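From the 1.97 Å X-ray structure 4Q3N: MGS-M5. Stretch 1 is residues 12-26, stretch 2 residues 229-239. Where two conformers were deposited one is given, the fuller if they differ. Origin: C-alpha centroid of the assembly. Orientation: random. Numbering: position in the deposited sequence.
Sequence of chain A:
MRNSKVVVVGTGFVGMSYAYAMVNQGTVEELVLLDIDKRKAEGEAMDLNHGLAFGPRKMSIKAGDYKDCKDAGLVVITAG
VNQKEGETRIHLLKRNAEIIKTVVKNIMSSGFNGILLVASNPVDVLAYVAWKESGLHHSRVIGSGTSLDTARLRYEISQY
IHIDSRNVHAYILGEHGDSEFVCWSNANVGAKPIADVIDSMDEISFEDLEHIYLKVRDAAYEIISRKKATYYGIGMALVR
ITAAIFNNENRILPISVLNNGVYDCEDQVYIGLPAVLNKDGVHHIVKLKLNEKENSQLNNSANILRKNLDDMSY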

# COMPACT_ATOMS: atom_id res chain seq x y z
N GLY A 12 1.80 22.22 -15.09
CA GLY A 12 3.08 21.98 -15.74
C GLY A 12 3.65 20.67 -15.13
O GLY A 12 2.93 19.99 -14.40
N PHE A 13 4.93 20.35 -15.37
CA PHE A 13 5.39 19.06 -14.89
C PHE A 13 5.47 18.97 -13.38
O PHE A 13 5.34 17.89 -12.84
N VAL A 14 5.66 20.07 -12.67
CA VAL A 14 5.62 19.96 -11.18
C VAL A 14 4.22 19.58 -10.68
O VAL A 14 4.04 18.59 -9.96
N GLY A 15 3.21 20.31 -11.12
CA GLY A 15 1.85 20.03 -10.64
C GLY A 15 1.41 18.63 -11.07
O GLY A 15 0.72 17.92 -10.30
N MET A 16 1.77 18.23 -12.28
CA MET A 16 1.23 16.97 -12.79
C MET A 16 2.04 15.75 -12.25
O MET A 16 1.48 14.69 -12.11
N SER A 17 3.33 15.91 -11.99
CA SER A 17 4.10 14.84 -11.37
C SER A 17 3.54 14.61 -9.96
O SER A 17 3.32 13.49 -9.51
N TYR A 18 3.23 15.71 -9.29
CA TYR A 18 2.56 15.63 -7.99
C TYR A 18 1.21 14.88 -8.10
O TYR A 18 0.94 13.90 -7.35
N ALA A 19 0.36 15.30 -9.03
CA ALA A 19 -0.93 14.65 -9.21
C ALA A 19 -0.75 13.15 -9.55
O ALA A 19 -1.43 12.30 -8.95
N TYR A 20 0.17 12.83 -10.46
CA TYR A 20 0.32 11.43 -10.87
C TYR A 20 0.82 10.61 -9.69
O TYR A 20 0.44 9.45 -9.53
N ALA A 21 1.75 11.17 -8.94
CA ALA A 21 2.28 10.44 -7.77
C ALA A 21 1.15 10.16 -6.78
O ALA A 21 1.07 9.04 -6.21
N MET A 22 0.26 11.14 -6.57
CA MET A 22 -0.92 10.93 -5.69
C MET A 22 -1.84 9.84 -6.19
O MET A 22 -2.35 9.05 -5.39
N VAL A 23 -2.07 9.82 -7.50
CA VAL A 23 -2.88 8.76 -8.10
C VAL A 23 -2.24 7.38 -7.87
O VAL A 23 -2.92 6.41 -7.53
N ASN A 24 -0.93 7.28 -8.06
CA ASN A 24 -0.29 5.99 -7.86
C ASN A 24 -0.16 5.57 -6.38
O ASN A 24 -0.05 4.40 -6.11
N GLN A 25 -0.09 6.55 -5.47
CA GLN A 25 -0.06 6.26 -4.05
C GLN A 25 -1.47 6.19 -3.46
O GLN A 25 -1.60 5.80 -2.32
N GLY A 26 -2.50 6.58 -4.20
CA GLY A 26 -3.85 6.69 -3.59
C GLY A 26 -3.92 7.64 -2.39
O GLY A 26 -4.56 7.36 -1.37
N ALA A 229 14.35 20.04 -16.87
CA ALA A 229 13.62 20.52 -15.72
C ALA A 229 13.66 19.43 -14.64
O ALA A 229 13.84 18.27 -14.97
N THR A 230 13.51 19.81 -13.38
CA THR A 230 13.38 18.79 -12.34
C THR A 230 11.93 18.75 -11.86
O THR A 230 11.29 19.81 -11.72
N TYR A 231 11.36 17.56 -11.65
CA TYR A 231 9.96 17.49 -11.22
C TYR A 231 9.56 16.19 -10.52
O TYR A 231 8.62 16.21 -9.76
N TYR A 232 10.25 15.08 -10.76
CA TYR A 232 9.84 13.86 -10.04
C TYR A 232 10.11 13.98 -8.54
O TYR A 232 9.28 13.61 -7.67
N GLY A 233 11.26 14.52 -8.20
CA GLY A 233 11.60 14.73 -6.78
C GLY A 233 10.59 15.59 -6.04
O GLY A 233 10.02 15.16 -5.03
N ILE A 234 10.31 16.79 -6.53
CA ILE A 234 9.37 17.68 -5.82
C ILE A 234 7.97 17.04 -5.80
O ILE A 234 7.22 17.17 -4.83
N GLY A 235 7.62 16.32 -6.86
CA GLY A 235 6.32 15.68 -6.88
C GLY A 235 6.11 14.77 -5.66
O GLY A 235 5.06 14.79 -5.01
N MET A 236 7.11 13.96 -5.34
CA MET A 236 6.98 13.04 -4.18
C MET A 236 7.09 13.78 -2.83
O MET A 236 6.48 13.36 -1.83
N ALA A 237 7.86 14.88 -2.79
CA ALA A 237 7.93 15.71 -1.58
C ALA A 237 6.53 16.29 -1.32
O ALA A 237 6.05 16.29 -0.18
N LEU A 238 5.88 16.83 -2.37
CA LEU A 238 4.54 17.40 -2.20
C LEU A 238 3.51 16.32 -1.75
O LEU A 238 2.59 16.60 -0.95
N VAL A 239 3.65 15.12 -2.30
CA VAL A 239 2.78 14.02 -1.83
C VAL A 239 2.97 13.80 -0.34
O VAL A 239 1.99 13.64 0.43

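Two helices of one chain, 13-25 and 232-239, cross at 54° with their axes 7.7 Å apart at closest approach, in a largely apolar contact that has no direct hydrogen bond across it and a single water bridge at one end. The close approach centres on Gly235, whose CA lies 3.9 Å from the CA of Tyr18; a CB there would point toward helix 13-25 and come within 3.2 Å of both Ser17 C and Tyr18 N, so the bare backbone is what fits.

At the N-terminal end of both helices, Tyr231 (chi1 p), the N-cap residue, points in beneath Phe13 (m). Phe13 CB sits over one face of the Tyr231 ring, 3.6 Å from Tyr231 CG, in a CH-pi contact. The Phe13 side chain starts toward stretch 2, but its end leads away; the two rings are near parallel but slid apart and barely overlap, with centroids 5.0 Å apart. Ser17 (m) also points in, its OG 3.3 Å from Tyr231 CD1; the hydroxyl is satisfied within its own helix, donating to Phe13 O at 2.8 Å. The end of Tyr232 (m) swings back to this site, with CD1 3.9 Å from Ser17 OG.

Val14 (t) leaves its helix sideways and lines one flank, where Val14 CG1 meets Ile234 CG2 at 3.9 Å and Leu238 CD1 at 4.1 Å. Next along is Tyr18 (t), also sideways at CB but with its ring drawn nearer: Tyr18 CD1 packs 3.4 Å from CB of the inward-pointing Leu238 (m, t), while Val239 N and Gly235 O lie at the ring edge. Its OH is hydrogen-bonded elsewhere in the structure.

Farther along, Val239 (t) is the knob, set among Tyr18, Ala21, Met22 and Gln25, and it has the largest area covered by the opposing stretch. Val239 CG2 lies 3.6 Å from Ala21 CB, 3.7 Å from Met22 CG and 3.8 Å from Tyr18 CD1, whereas Val239 CG1 reaches Gln25 OE1 at 3.6 Å. The small Ala21 points in; Met22 (m, t, m), sideways at CB, contributes its CG.

Gln25 (m, t) closes this end. Its NE2 is 4.2 Å from Met236 CE, the tip of a side chain (m, t, p) that starts away and returns, and it donates to water 1 (Gln25 NE2 to water O, 2.9 Å). That water in turn donates to Met236 O (water O to Met236 O, 3.0 Å), bridging the helices.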

# COMPACT_ATOMS: atom_id res chain seq x y z
CB PHE A 13 6.74 18.71 -15.52
CG PHE A 13 6.63 18.49 -17.01
CD1 PHE A 13 6.04 17.34 -17.50
CD2 PHE A 13 7.02 19.46 -17.90
CE1 PHE A 13 5.89 17.14 -18.87
CE2 PHE A 13 6.88 19.27 -19.27
CZ PHE A 13 6.29 18.10 -19.74
CB VAL A 14 6.10 21.28 -10.51
CG1 VAL A 14 5.86 21.23 -9.02
CG2 VAL A 14 7.62 21.52 -10.79
CB MET A 16 1.20 16.94 -14.33
CG MET A 16 0.11 17.90 -14.91
SD MET A 16 -1.52 17.57 -14.22
CE MET A 16 -1.75 15.77 -14.46
CB SER A 17 5.58 15.22 -11.34
OG SER A 17 6.10 15.16 -12.66
CB TYR A 18 2.35 17.05 -7.46
CG TYR A 18 1.37 17.15 -6.27
CD1 TYR A 18 1.56 16.40 -5.11
CD2 TYR A 18 0.29 18.01 -6.33
CE1 TYR A 18 0.66 16.52 -3.99
CE2 TYR A 18 -0.60 18.16 -5.22
CZ TYR A 18 -0.40 17.41 -4.06
OH TYR A 18 -1.28 17.55 -3.00
CB ALA A 19 -1.74 15.34 -10.29
CB TYR A 20 1.30 11.30 -11.99
CG TYR A 20 1.37 9.97 -12.73
CD1 TYR A 20 0.21 9.35 -13.26
CD2 TYR A 20 2.59 9.43 -13.03
CE1 TYR A 20 0.34 8.20 -14.04
CE2 TYR A 20 2.72 8.28 -13.81
CZ TYR A 20 1.59 7.71 -14.32
OH TYR A 20 1.80 6.61 -15.12
CB ALA A 21 3.47 11.24 -7.10
CB MET A 22 -1.74 12.21 -5.52
CG MET A 22 -1.04 13.17 -4.51
SD MET A 22 -2.23 14.29 -3.80
CE MET A 22 -2.60 15.22 -5.25
CB VAL A 23 -3.08 8.98 -9.60
CG1 VAL A 23 -3.76 7.75 -10.26
CG2 VAL A 23 -3.92 10.24 -9.82
CB ASN A 24 1.08 6.03 -8.50
CG ASN A 24 0.97 5.85 -10.02
OD1 ASN A 24 0.85 4.71 -10.47
ND2 ASN A 24 0.95 6.95 -10.79
CB GLN A 25 0.78 7.31 -3.28
CG GLN A 25 2.29 7.27 -3.65
CD GLN A 25 3.12 8.05 -2.64
OE1 GLN A 25 2.78 8.06 -1.44
NE2 GLN A 25 4.19 8.73 -3.11
CB ALA A 229 12.16 20.86 -16.10
CB THR A 230 14.38 19.07 -11.18
OG1 THR A 230 14.11 18.22 -10.07
CG2 THR A 230 14.32 20.50 -10.74
CB TYR A 231 8.99 17.73 -12.40
CG TYR A 231 9.37 17.10 -13.73
CD1 TYR A 231 8.99 15.81 -14.07
CD2 TYR A 231 10.11 17.86 -14.70
CE1 TYR A 231 9.32 15.26 -15.34
CE2 TYR A 231 10.50 17.30 -15.90
CZ TYR A 231 10.09 16.01 -16.22
OH TYR A 231 10.46 15.52 -17.43
CB TYR A 232 10.55 12.63 -10.64
CG TYR A 232 10.07 12.32 -12.06
CD1 TYR A 232 8.71 12.30 -12.36
CD2 TYR A 232 10.98 12.05 -13.09
CE1 TYR A 232 8.26 12.03 -13.65
CE2 TYR A 232 10.55 11.77 -14.37
CZ TYR A 232 9.18 11.77 -14.64
OH TYR A 232 8.74 11.54 -15.93
CB ILE A 234 9.34 19.08 -6.47
CG1 ILE A 234 8.47 20.05 -5.65
CG2 ILE A 234 8.86 19.00 -7.92
CD1 ILE A 234 8.96 20.28 -4.20
CB MET A 236 8.04 11.94 -4.29
CG MET A 236 7.66 10.95 -5.44
SD MET A 236 8.76 9.55 -5.59
CE MET A 236 8.22 8.58 -4.12
CB ALA A 237 8.97 16.89 -1.77
CB LEU A 238 4.04 18.06 -3.50
CG LEU A 238 4.85 19.31 -3.92
CD1 LEU A 238 4.55 19.77 -5.39
CD2 LEU A 238 4.63 20.47 -2.89
CB VAL A 239 3.06 12.72 -2.60
CG1 VAL A 239 2.26 11.55 -1.91
CG2 VAL A 239 2.64 12.93 -4.05
O HOH W 1 5.76 10.50 -1.47